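Local atomic coordinates of nucleoprotein (Sendai virus, PDB entry 6M7D), a protein that coats the viral RNA genome in a helical nucleocapsid, one subunit per six nucleotides, shielding it from nucleases while keeping it usable as a template for transcription and replication. Residues L357-F362 / H409-G414; V339-N344 / L364-A369; S36-G41 / Y104-D109. All coordinates share one frame; numbering follows the deposited sequence.

Interaction 1: L357-F362 / H409-G414; sequences LDMEMF and HKPTGG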
ATOM      1  N   LEU A 357      18.057 -17.623   2.734  1.00  0.92           N
ATOM      2  CA  LEU A 357      19.137 -16.740   2.325  1.00  0.92           C
ATOM      3  C   LEU A 357      20.380 -17.572   2.065  1.00  0.92           C
ATOM      4  O   LEU A 357      20.994 -18.094   2.998  1.00  0.92           O
ATOM      5  CB  LEU A 357      19.415 -15.678   3.379  1.00  0.92           C
ATOM      6  CG  LEU A 357      20.597 -14.786   3.001  1.00  0.92           C
ATOM      7  CD1 LEU A 357      20.174 -13.680   2.063  1.00  0.92           C
ATOM      8  CD2 LEU A 357      21.241 -14.218   4.221  1.00  0.92           C
ATOM      9  N   ASP A 358      20.736 -17.715   0.796  1.00  0.96           N
ATOM     10  CA  ASP A 358      21.980 -18.359   0.407  1.00  0.96           C
ATOM     11  C   ASP A 358      23.109 -17.450   0.852  1.00  0.96           C
ATOM     12  O   ASP A 358      23.369 -16.416   0.239  1.00  0.96           O
ATOM     13  CB  ASP A 358      21.999 -18.596  -1.098  1.00  0.96           C
ATOM     14  CG  ASP A 358      23.110 -19.518  -1.533  1.00  0.96           C
ATOM     15  OD1 ASP A 358      23.958 -19.877  -0.694  1.00  0.96           O
ATOM     16  OD2 ASP A 358      23.133 -19.895  -2.722  1.00  0.96           O
ATOM     17  N   MET A 359      23.773 -17.818   1.943  1.00  1.86           N
ATOM     18  CA  MET A 359      24.783 -16.941   2.515  1.00  1.86           C
ATOM     19  C   MET A 359      25.945 -16.720   1.562  1.00  1.86           C
ATOM     20  O   MET A 359      26.556 -15.650   1.574  1.00  1.86           O
ATOM     21  CB  MET A 359      25.284 -17.511   3.835  1.00  1.86           C
ATOM     22  CG  MET A 359      25.917 -16.470   4.718  1.00  1.86           C
ATOM     23  SD  MET A 359      24.740 -15.200   5.207  1.00  1.86           S
ATOM     24  CE  MET A 359      25.863 -13.881   5.635  1.00  1.86           C
ATOM     25  N   GLU A 360      26.261 -17.702   0.725  1.00  1.50           N
ATOM     26  CA  GLU A 360      27.357 -17.507  -0.212  1.00  1.50           C
ATOM     27  C   GLU A 360      26.943 -16.588  -1.349  1.00  1.50           C
ATOM     28  O   GLU A 360      27.745 -15.779  -1.814  1.00  1.50           O
ATOM     29  CB  GLU A 360      27.852 -18.848  -0.747  1.00  1.50           C
ATOM     30  CG  GLU A 360      28.490 -19.758   0.298  1.00  1.50           C
ATOM     31  CD  GLU A 360      29.050 -19.026   1.516  1.00  1.50           C
ATOM     32  OE1 GLU A 360      29.922 -18.145   1.354  1.00  1.50           O
ATOM     33  OE2 GLU A 360      28.622 -19.346   2.649  1.00  1.50           O
ATOM     34  N   MET A 361      25.689 -16.667  -1.786  1.00  1.24           N
ATOM     35  CA  MET A 361      25.208 -15.722  -2.786  1.00  1.24           C
ATOM     36  C   MET A 361      25.049 -14.331  -2.193  1.00  1.24           C
ATOM     37  O   MET A 361      25.315 -13.333  -2.860  1.00  1.24           O
ATOM     38  CB  MET A 361      23.896 -16.215  -3.384  1.00  1.24           C
ATOM     39  CG  MET A 361      24.078 -17.294  -4.419  1.00  1.24           C
ATOM     40  SD  MET A 361      25.237 -16.842  -5.706  1.00  1.24           S
ATOM     41  CE  MET A 361      26.578 -17.970  -5.357  1.00  1.24           C
ATOM     42  N   PHE A 362      24.641 -14.253  -0.931  1.00  0.96           N
ATOM     43  CA  PHE A 362      24.564 -12.976  -0.236  1.00  0.96           C
ATOM     44  C   PHE A 362      25.932 -12.312  -0.154  1.00  0.96           C
ATOM     45  O   PHE A 362      26.102 -11.145  -0.535  1.00  0.96           O
ATOM     46  CB  PHE A 362      23.984 -13.210   1.156  1.00  0.96           C
ATOM     47  CG  PHE A 362      23.715 -11.962   1.925  1.00  0.96           C
ATOM     48  CD1 PHE A 362      22.817 -11.028   1.461  1.00  0.96           C
ATOM     49  CD2 PHE A 362      24.343 -11.734   3.127  1.00  0.96           C
ATOM     50  CE1 PHE A 362      22.566  -9.889   2.173  1.00  0.96           C
ATOM     51  CE2 PHE A 362      24.088 -10.596   3.836  1.00  0.96           C
ATOM     52  CZ  PHE A 362      23.199  -9.672   3.356  1.00  0.96           C
ATOM     53  N   HIS A 409      27.970  -6.985   5.556  1.00  5.21           N
ATOM     54  CA  HIS A 409      26.721  -6.649   6.218  1.00  5.21           C
ATOM     55  C   HIS A 409      26.060  -7.930   6.691  1.00  5.21           C
ATOM     56  O   HIS A 409      25.916  -8.879   5.917  1.00  5.21           O
ATOM     57  CB  HIS A 409      25.787  -5.897   5.274  1.00  5.21           C
ATOM     58  CG  HIS A 409      26.325  -4.581   4.813  1.00  5.21           C
ATOM     59  ND1 HIS A 409      26.284  -3.448   5.592  1.00  5.21           N
ATOM     60  CD2 HIS A 409      26.918  -4.219   3.653  1.00  5.21           C
ATOM     61  CE1 HIS A 409      26.831  -2.444   4.934  1.00  5.21           C
ATOM     62  NE2 HIS A 409      27.222  -2.885   3.753  1.00  5.21           N
ATOM     63  N   LYS A 410      25.681  -7.963   7.939  1.00  5.30           N
ATOM     64  CA  LYS A 410      24.960  -9.136   8.396  1.00  5.30           C
ATOM     65  C   LYS A 410      23.511  -9.059   7.929  1.00  5.30           C
ATOM     66  O   LYS A 410      22.917  -7.981   7.935  1.00  5.30           O
ATOM     67  CB  LYS A 410      25.015  -9.249   9.916  1.00  5.30           C
ATOM     68  CG  LYS A 410      26.417  -9.244  10.491  1.00  5.30           C
ATOM     69  CD  LYS A 410      27.314 -10.229   9.767  1.00  5.30           C
ATOM     70  CE  LYS A 410      28.644  -9.593   9.388  1.00  5.30           C
ATOM     71  NZ  LYS A 410      29.480 -10.494   8.548  1.00  5.30           N
ATOM     72  N   PRO A 411      22.932 -10.176   7.494  1.00  2.92           N
ATOM     73  CA  PRO A 411      21.529 -10.158   7.066  1.00  2.92           C
ATOM     74  C   PRO A 411      20.608  -9.708   8.189  1.00  2.92           C
ATOM     75  O   PRO A 411      20.659 -10.225   9.307  1.00  2.92           O
ATOM     76  CB  PRO A 411      21.265 -11.611   6.657  1.00  2.92           C
ATOM     77  CG  PRO A 411      22.394 -12.396   7.207  1.00  2.92           C
ATOM     78  CD  PRO A 411      23.560 -11.483   7.264  1.00  2.92           C
ATOM     79  N   THR A 412      19.767  -8.725   7.880  1.00  2.29           N
ATOM     80  CA  THR A 412      18.861  -8.163   8.869  1.00  2.29           C
ATOM     81  C   THR A 412      17.757  -9.158   9.195  1.00  2.29           C
ATOM     82  O   THR A 412      17.102  -9.690   8.295  1.00  2.29           O
ATOM     83  CB  THR A 412      18.265  -6.856   8.351  1.00  2.29           C
ATOM     84  OG1 THR A 412      19.318  -5.935   8.059  1.00  2.29           O
ATOM     85  CG2 THR A 412      17.339  -6.235   9.380  1.00  2.29           C
ATOM     86  N   GLY A 413      17.558  -9.413  10.480  1.00  4.76           N
ATOM     87  CA  GLY A 413      16.575 -10.373  10.935  1.00  4.76           C
ATOM     88  C   GLY A 413      15.250  -9.715  11.270  1.00  4.76           C
ATOM     89  O   GLY A 413      15.179  -8.514  11.506  1.00  4.76           O
ATOM     90  N   GLY A 414      14.198 -10.524  11.288  1.00  9.31           N
ATOM     91  CA  GLY A 414      12.867 -10.034  11.586  1.00  9.31           C
ATOM     92  C   GLY A 414      12.613  -9.825  13.063  1.00  9.31           C
ATOM     93  O   GLY A 414      13.303 -10.395  13.906  1.00  9.31           O
TER

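Interaction 2: V339-N344 / L364-A369; sequences VAVVQN and LGQAVA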
ATOM      1  N   VAL A 339      23.951  -7.264  -2.992  1.00  0.34           N
ATOM      2  CA  VAL A 339      24.171  -6.080  -3.815  1.00  0.34           C
ATOM      3  C   VAL A 339      23.401  -4.895  -3.255  1.00  0.34           C
ATOM      4  O   VAL A 339      23.896  -3.769  -3.243  1.00  0.34           O
ATOM      5  CB  VAL A 339      23.787  -6.353  -5.279  1.00  0.34           C
ATOM      6  CG1 VAL A 339      24.068  -5.135  -6.120  1.00  0.34           C
ATOM      7  CG2 VAL A 339      24.536  -7.537  -5.822  1.00  0.34           C
ATOM      8  N   ALA A 340      22.196  -5.140  -2.747  1.00  0.22           N
ATOM      9  CA  ALA A 340      21.336  -4.066  -2.284  1.00  0.22           C
ATOM     10  C   ALA A 340      21.803  -3.505  -0.955  1.00  0.22           C
ATOM     11  O   ALA A 340      21.675  -2.303  -0.711  1.00  0.22           O
ATOM     12  CB  ALA A 340      19.903  -4.570  -2.169  1.00  0.22           C
ATOM     13  N   VAL A 341      22.313  -4.352  -0.063  1.00  0.34           N
ATOM     14  CA  VAL A 341      22.771  -3.820   1.209  1.00  0.34           C
ATOM     15  C   VAL A 341      24.083  -3.086   1.041  1.00  0.34           C
ATOM     16  O   VAL A 341      24.394  -2.197   1.836  1.00  0.34           O
ATOM     17  CB  VAL A 341      22.885  -4.912   2.287  1.00  0.34           C
ATOM     18  CG1 VAL A 341      21.537  -5.517   2.549  1.00  0.34           C
ATOM     19  CG2 VAL A 341      23.880  -5.964   1.891  1.00  0.34           C
ATOM     20  N   VAL A 342      24.865  -3.416   0.016  1.00  0.24           N
ATOM     21  CA  VAL A 342      26.045  -2.600  -0.236  1.00  0.24           C
ATOM     22  C   VAL A 342      25.669  -1.304  -0.946  1.00  0.24           C
ATOM     23  O   VAL A 342      26.120  -0.223  -0.563  1.00  0.24           O
ATOM     24  CB  VAL A 342      27.092  -3.397  -1.028  1.00  0.24           C
ATOM     25  CG1 VAL A 342      28.121  -2.460  -1.621  1.00  0.24           C
ATOM     26  CG2 VAL A 342      27.751  -4.398  -0.136  1.00  0.24           C
ATOM     27  N   GLN A 343      24.834  -1.385  -1.974  1.00  0.14           N
ATOM     28  CA  GLN A 343      24.530  -0.246  -2.825  1.00  0.14           C
ATOM     29  C   GLN A 343      23.428   0.647  -2.283  1.00  0.14           C
ATOM     30  O   GLN A 343      23.305   1.790  -2.728  1.00  0.14           O
ATOM     31  CB  GLN A 343      24.140  -0.728  -4.222  1.00  0.14           C
ATOM     32  CG  GLN A 343      25.255  -1.430  -4.941  1.00  0.14           C
ATOM     33  CD  GLN A 343      24.961  -1.658  -6.398  1.00  0.14           C
ATOM     34  OE1 GLN A 343      23.854  -1.426  -6.859  1.00  0.14           O
ATOM     35  NE2 GLN A 343      25.960  -2.112  -7.136  1.00  0.14           N
ATOM     36  N   ASN A 344      22.567   0.095  -1.425  1.00  0.41           N
ATOM     37  CA  ASN A 344      21.445   0.895  -0.869  1.00  0.41           C
ATOM     38  C   ASN A 344      21.479   0.851   0.660  1.00  0.41           C
ATOM     39  O   ASN A 344      21.427  -0.253   1.225  1.00  0.41           O
ATOM     40  CB  ASN A 344      20.098   0.428  -1.427  1.00  0.41           C
ATOM     41  CG  ASN A 344      18.976   1.398  -1.134  1.00  0.41           C
ATOM     42  OD1 ASN A 344      19.141   2.325  -0.348  1.00  0.41           O
ATOM     43  ND2 ASN A 344      17.832   1.194  -1.764  1.00  0.41           N
ATOM     44  N   LEU A 364      28.531 -13.029  -1.921  1.00  1.09           N
ATOM     45  CA  LEU A 364      29.018 -12.763  -3.263  1.00  1.09           C
ATOM     46  C   LEU A 364      28.435 -11.479  -3.819  1.00  1.09           C
ATOM     47  O   LEU A 364      29.130 -10.723  -4.504  1.00  1.09           O
ATOM     48  CB  LEU A 364      28.683 -13.928  -4.179  1.00  1.09           C
ATOM     49  CG  LEU A 364      29.115 -13.677  -5.613  1.00  1.09           C
ATOM     50  CD1 LEU A 364      30.622 -13.775  -5.715  1.00  1.09           C
ATOM     51  CD2 LEU A 364      28.438 -14.639  -6.531  1.00  1.09           C
ATOM     52  N   GLY A 365      27.152 -11.230  -3.570  1.00  0.96           N
ATOM     53  CA  GLY A 365      26.574  -9.965  -3.967  1.00  0.96           C
ATOM     54  C   GLY A 365      27.256  -8.799  -3.292  1.00  0.96           C
ATOM     55  O   GLY A 365      27.540  -7.783  -3.926  1.00  0.96           O
ATOM     56  N   GLN A 366      27.536  -8.934  -1.999  1.00  1.68           N
ATOM     57  CA  GLN A 366      28.264  -7.883  -1.297  1.00  1.68           C
ATOM     58  C   GLN A 366      29.665  -7.706  -1.856  1.00  1.68           C
ATOM     59  O   GLN A 366      30.180  -6.588  -1.914  1.00  1.68           O
ATOM     60  CB  GLN A 366      28.338  -8.194   0.186  1.00  1.68           C
ATOM     61  CG  GLN A 366      27.031  -8.147   0.880  1.00  1.68           C
ATOM     62  CD  GLN A 366      27.166  -8.529   2.302  1.00  1.68           C
ATOM     63  OE1 GLN A 366      28.081  -9.239   2.681  1.00  1.68           O
ATOM     64  NE2 GLN A 366      26.261  -8.038   3.116  1.00  1.68           N
ATOM     65  N   ALA A 367      30.301  -8.802  -2.265  1.00  1.20           N
ATOM     66  CA  ALA A 367      31.668  -8.737  -2.760  1.00  1.20           C
ATOM     67  C   ALA A 367      31.733  -8.066  -4.123  1.00  1.20           C
ATOM     68  O   ALA A 367      32.584  -7.205  -4.358  1.00  1.20           O
ATOM     69  CB  ALA A 367      32.259 -10.141  -2.822  1.00  1.20           C
ATOM     70  N   VAL A 368      30.858  -8.462  -5.047  1.00  1.38           N
ATOM     71  CA  VAL A 368      30.864  -7.832  -6.358  1.00  1.38           C
ATOM     72  C   VAL A 368      30.342  -6.409  -6.288  1.00  1.38           C
ATOM     73  O   VAL A 368      30.711  -5.578  -7.120  1.00  1.38           O
ATOM     74  CB  VAL A 368      30.066  -8.657  -7.389  1.00  1.38           C
ATOM     75  CG1 VAL A 368      30.497 -10.093  -7.351  1.00  1.38           C
ATOM     76  CG2 VAL A 368      28.582  -8.546  -7.151  1.00  1.38           C
ATOM     77  N   ALA A 369      29.496  -6.095  -5.309  1.00  1.25           N
ATOM     78  CA  ALA A 369      29.005  -4.735  -5.177  1.00  1.25           C
ATOM     79  C   ALA A 369      30.050  -3.816  -4.567  1.00  1.25           C
ATOM     80  O   ALA A 369      30.009  -2.604  -4.786  1.00  1.25           O
ATOM     81  CB  ALA A 369      27.728  -4.724  -4.343  1.00  1.25           C
TER

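Interaction 3: S36-G41 / Y104-D109; sequences SVFVLG and YNIEKD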
ATOM      1  N   SER A  36     -23.031  -2.729   6.985  1.00 10.92           N
ATOM      2  CA  SER A  36     -23.797  -1.500   6.845  1.00 10.92           C
ATOM      3  C   SER A  36     -22.854  -0.366   6.473  1.00 10.92           C
ATOM      4  O   SER A  36     -21.908  -0.072   7.209  1.00 10.92           O
ATOM      5  CB  SER A  36     -24.540  -1.172   8.138  1.00 10.92           C
ATOM      6  OG  SER A  36     -25.215  -2.306   8.641  1.00 10.92           O
ATOM      7  N   VAL A  37     -23.113   0.263   5.334  1.00  9.94           N
ATOM      8  CA  VAL A  37     -22.368   1.429   4.877  1.00  9.94           C
ATOM      9  C   VAL A  37     -23.320   2.612   4.861  1.00  9.94           C
ATOM     10  O   VAL A  37     -24.408   2.531   4.285  1.00  9.94           O
ATOM     11  CB  VAL A  37     -21.750   1.198   3.490  1.00  9.94           C
ATOM     12  CG1 VAL A  37     -21.063   2.455   3.014  1.00  9.94           C
ATOM     13  CG2 VAL A  37     -20.774   0.067   3.551  1.00  9.94           C
ATOM     14  N   PHE A  38     -22.909   3.707   5.483  1.00  9.96           N
ATOM     15  CA  PHE A  38     -23.753   4.880   5.649  1.00  9.96           C
ATOM     16  C   PHE A  38     -23.278   5.977   4.712  1.00  9.96           C
ATOM     17  O   PHE A  38     -22.138   6.437   4.816  1.00  9.96           O
ATOM     18  CB  PHE A  38     -23.735   5.349   7.099  1.00  9.96           C
ATOM     19  CG  PHE A  38     -24.080   4.272   8.069  1.00  9.96           C
ATOM     20  CD1 PHE A  38     -25.391   4.048   8.429  1.00  9.96           C
ATOM     21  CD2 PHE A  38     -23.099   3.468   8.608  1.00  9.96           C
ATOM     22  CE1 PHE A  38     -25.712   3.050   9.313  1.00  9.96           C
ATOM     23  CE2 PHE A  38     -23.419   2.471   9.494  1.00  9.96           C
ATOM     24  CZ  PHE A  38     -24.725   2.262   9.847  1.00  9.96           C
ATOM     25  N   VAL A  39     -24.152   6.389   3.802  1.00 10.30           N
ATOM     26  CA  VAL A  39     -23.872   7.459   2.857  1.00 10.30           C
ATOM     27  C   VAL A  39     -24.687   8.673   3.269  1.00 10.30           C
ATOM     28  O   VAL A  39     -25.704   8.539   3.955  1.00 10.30           O
ATOM     29  CB  VAL A  39     -24.189   7.033   1.415  1.00 10.30           C
ATOM     30  CG1 VAL A  39     -23.470   5.743   1.088  1.00 10.30           C
ATOM     31  CG2 VAL A  39     -25.673   6.868   1.223  1.00 10.30           C
ATOM     32  N   LEU A  40     -24.223   9.856   2.883  1.00 11.81           N
ATOM     33  CA  LEU A  40     -24.947  11.074   3.217  1.00 11.81           C
ATOM     34  C   LEU A  40     -25.943  11.415   2.124  1.00 11.81           C
ATOM     35  O   LEU A  40     -25.578  11.549   0.953  1.00 11.81           O
ATOM     36  CB  LEU A  40     -23.981  12.237   3.416  1.00 11.81           C
ATOM     37  CG  LEU A  40     -22.894  12.078   4.468  1.00 11.81           C
ATOM     38  CD1 LEU A  40     -22.385  13.438   4.887  1.00 11.81           C
ATOM     39  CD2 LEU A  40     -23.422  11.316   5.651  1.00 11.81           C
ATOM     40  N   GLY A  41     -27.198  11.555   2.506  1.00 14.49           N
ATOM     41  CA  GLY A  41     -28.205  12.036   1.598  1.00 14.49           C
ATOM     42  C   GLY A  41     -28.088  13.526   1.391  1.00 14.49           C
ATOM     43  O   GLY A  41     -27.351  14.236   2.089  1.00 14.49           O
ATOM     44  N   TYR A 104     -26.961   2.475   3.849  1.00 14.02           N
ATOM     45  CA  TYR A 104     -27.902   3.273   4.613  1.00 14.02           C
ATOM     46  C   TYR A 104     -27.644   4.742   4.315  1.00 14.02           C
ATOM     47  O   TYR A 104     -26.530   5.129   3.963  1.00 14.02           O
ATOM     48  CB  TYR A 104     -27.757   3.020   6.113  1.00 14.02           C
ATOM     49  CG  TYR A 104     -28.248   1.674   6.603  1.00 14.02           C
ATOM     50  CD1 TYR A 104     -28.374   0.596   5.745  1.00 14.02           C
ATOM     51  CD2 TYR A 104     -28.588   1.488   7.934  1.00 14.02           C
ATOM     52  CE1 TYR A 104     -28.820  -0.623   6.197  1.00 14.02           C
ATOM     53  CE2 TYR A 104     -29.037   0.272   8.393  1.00 14.02           C
ATOM     54  CZ  TYR A 104     -29.152  -0.780   7.521  1.00 14.02           C
ATOM     55  OH  TYR A 104     -29.598  -1.999   7.973  1.00 14.02           O
ATOM     56  N   ASN A 105     -28.678   5.560   4.451  1.00 15.40           N
ATOM     57  CA  ASN A 105     -28.572   6.986   4.180  1.00 15.40           C
ATOM     58  C   ASN A 105     -28.671   7.763   5.480  1.00 15.40           C
ATOM     59  O   ASN A 105     -29.614   7.572   6.250  1.00 15.40           O
ATOM     60  CB  ASN A 105     -29.657   7.445   3.208  1.00 15.40           C
ATOM     61  CG  ASN A 105     -29.404   6.977   1.798  1.00 15.40           C
ATOM     62  OD1 ASN A 105     -29.629   5.814   1.467  1.00 15.40           O
ATOM     63  ND2 ASN A 105     -28.931   7.880   0.953  1.00 15.40           N
ATOM     64  N   ILE A 106     -27.695   8.629   5.721  1.00 15.23           N
ATOM     65  CA  ILE A 106     -27.760   9.587   6.815  1.00 15.23           C
ATOM     66  C   ILE A 106     -28.526  10.798   6.304  1.00 15.23           C
ATOM     67  O   ILE A 106     -28.098  11.459   5.356  1.00 15.23           O
ATOM     68  CB  ILE A 106     -26.371   9.991   7.311  1.00 15.23           C
ATOM     69  CG1 ILE A 106     -25.489   8.765   7.515  1.00 15.23           C
ATOM     70  CG2 ILE A 106     -26.497  10.781   8.593  1.00 15.23           C
ATOM     71  CD1 ILE A 106     -25.995   7.858   8.571  1.00 15.23           C
ATOM     72  N   GLU A 107     -29.673  11.064   6.935  1.00 20.22           N
ATOM     73  CA  GLU A 107     -30.559  12.193   6.545  1.00 20.22           C
ATOM     74  C   GLU A 107     -30.651  13.187   7.705  1.00 20.22           C
ATOM     75  O   GLU A 107     -30.864  12.741   8.848  1.00 20.22           O
ATOM     76  CB  GLU A 107     -31.951  11.664   6.198  1.00 20.22           C
ATOM     77  CG  GLU A 107     -31.965  10.716   5.014  1.00 20.22           C
ATOM     78  CD  GLU A 107     -31.622  11.364   3.684  1.00 20.22           C
ATOM     79  OE1 GLU A 107     -31.336  12.577   3.674  1.00 20.22           O
ATOM     80  OE2 GLU A 107     -31.645  10.653   2.660  1.00 20.22           O
ATOM     81  N   LYS A 108     -30.538  14.484   7.409  1.00 23.31           N
ATOM     82  CA  LYS A 108     -30.610  15.529   8.465  1.00 23.31           C
ATOM     83  C   LYS A 108     -32.025  16.118   8.482  1.00 23.31           C
ATOM     84  O   LYS A 108     -32.458  16.642   7.438  1.00 23.31           O
ATOM     85  CB  LYS A 108     -29.581  16.627   8.180  1.00 23.31           C
ATOM     86  CG  LYS A 108     -29.521  17.754   9.203  1.00 23.31           C
ATOM     87  CD  LYS A 108     -28.688  17.417  10.421  1.00 23.31           C
ATOM     88  CE  LYS A 108     -28.620  18.551  11.421  1.00 23.31           C
ATOM     89  NZ  LYS A 108     -27.730  18.226  12.559  1.00 23.31           N
ATOM     90  N   ASP A 109     -32.708  16.029   9.629  1.00 25.88           N
ATOM     91  CA  ASP A 109     -34.088  16.568   9.769  1.00 25.88           C
ATOM     92  C   ASP A 109     -34.089  17.672  10.832  1.00 25.88           C
ATOM     93  O   ASP A 109     -33.652  17.400  11.967  1.00 25.88           O
ATOM     94  CB  ASP A 109     -35.086  15.463  10.125  1.00 25.88           C
ATOM     95  CG  ASP A 109     -35.498  14.603   8.943  1.00 25.88           C
ATOM     96  OD1 ASP A 109     -34.861  14.721   7.878  1.00 25.88           O
ATOM     97  OD2 ASP A 109     -36.459  13.822   9.095  1.00 25.88           O
TER

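Interaction 1: L357-F362 / H409-G414
L357 opens the contact just before helix 359-370. Its CG is anti to the backbone N (chi1 177°), which carries the CD2 methyl onto P411, 3.6 Å from P411 CB. The same CD2 hangs 4.0 Å above one face of the F362 ring, toward its rim, so the branched leucine fits the corner between ring and proline. D358 follows at the N-cap: its OD1 accepts a weak bond from E360 N, while its carbonyl O takes the first-turn bond from F362 N at 2.8 Å. Aspartate suits this place because its short carboxylate can turn back to an amide that the helix leaves without a backbone acceptor.

The partner 409-414 is an irregular, extended end of the modelled chain, in the region assigned by similarity to Ntail. It runs past the start of the helix, where L357 lies near the RNA-binding residues R354 and Y356, and the backbone of T412 bonds to that of G353.

M359 sets off alongside the loop rather than at it, but its chain bends at chi2 (63°) and brings CE to 3.7 Å from P411 CD. The flexible thioether thus lies crosswise over the rigid ring. F362, also with CG anti to N, points toward the loop; its CE2 is 3.6 Å from P411 CD, and its edge meets H409 O, 3.3 Å from CE2 and near the ring plane, where the slightly positive aromatic hydrogens suit a carbonyl oxygen.

Interaction 2: V339-N344 / L364-A369
V339 has CG1 anti to its backbone N (chi1 -178°), which leaves CG2 beside that N and aimed at the neighbouring helix; V342 adopts nearly the same torsion (164°), one helical turn further on. CG2 of V339 settles on the backbone of G365, 3.6 Å from G365 O. V342 divides its two methyls: CG1 rests on the CB of A369 at 3.6 Å, and CG2 reaches the main chain of the preceding turn, 3.7 Å from Q366 CA. The forked valine thus sets one methyl on each of Q366 and A369, and alanine is small enough to let it in.

Glycine at 365 has a matching role. The helices 330-343 and 359-370 run roughly side by side, their segment axes crossing at -41° and approaching to 7.8 Å, and V339 CA comes within 4.6 Å of G365 CA. A bare CA on the facing side leaves V339 room to lie against the backbone itself.

Q366 closes one flank. Its chain, extended beyond CG, passes V341, whose CG2 lies 3.4 Å from Q366 NE2. The aliphatic part of glutamine thus packs on valine, while its polar tip bonds through NE2 to the carbonyl of H409, in the loop that follows helix 388-401. At the end of helix 330-343, V341 O accepts from Q348 NE2 and N344 packs on a uracil base of the bound RNA; Y350, which binds RNA, lies near V341.

No hydrogen bond joins the two segments. Their fit rests on small and beta-branched apolar groups meeting across a close helix pair, with NE2 of the buried Q366 given its hydrogen bond by the loop beyond.

Interaction 3: S36-G41 / Y104-D109
I106 lies at the apolar centre, flanked along strand 33-40 by F38 and L40. Its CD1 meets F38 CB at 3.7 Å, while its CB receives CD2 of L40 at 3.6 Å, so the branched isoleucine bridges two side chains that lie two residues apart on the facing strand. Next along the same face, F38 and Y104 lie side by side and point the same way. CD1 of F38 touches Y104 CB at 3.5 Å, but the rings are turned steeply against each other, their planes at 86°, and meet obliquely. The face carrying F38, L40 and I106 packs on helices 47-62 and 129-135, and F74 sets its ring nearly parallel to that of F38. Large hydrophobic residues suit a sheet face roofed by helices.

On the other face V39 and N105 are neighbours. V39 places CG2 in the crowded position between its backbone N and carbonyl carbon, and this methyl lies 3.4 Å from N105 ND2.

Between the faces runs the backbone seam. V39 offers both polar groups: its N gives a nearly straight bond to Y104 O (2.7 Å), and its O accepts from I106 N. Before it Y104 N binds V37 O, and after it G41 N reaches I106 O at 3.0 Å, from above the carbonyl plane. At this outer end E107 curls its carboxylate back toward the strand, with OE1 3.8 Å from G41 CA and bonded to S43 OG; glycine, lacking a side chain, leaves space for it.

One residue bonding to two partners two places apart is the signature of parallel strands. These two, far from the RNA, are a parallel pair whose long connection is largely helical, at the edge of a four-stranded mixed sheet in which 33-40 is an outermost strand.

From the N terminus, interaction 3 comes first: strand 33-40 meets strand 99-108, closing a loop that contains helices 47-62, 68-80 and 86-93. It is complete long before the others open, and its centre lies more than 50 Å from theirs, across the chain's centre. Interaction 2 then brings helix 359-370 back against helix 330-343, around a loop that carries the RNA-binding residues Y350, R354 and Y356. Interaction 1 starts inside that loop and ends beyond it, at 409-414, so the two cross instead of nesting. Both use helix 359-370, and they join where H409 packs on V342 and bonds through its O to Q366, which ties the 409-414 loop to the helix pair.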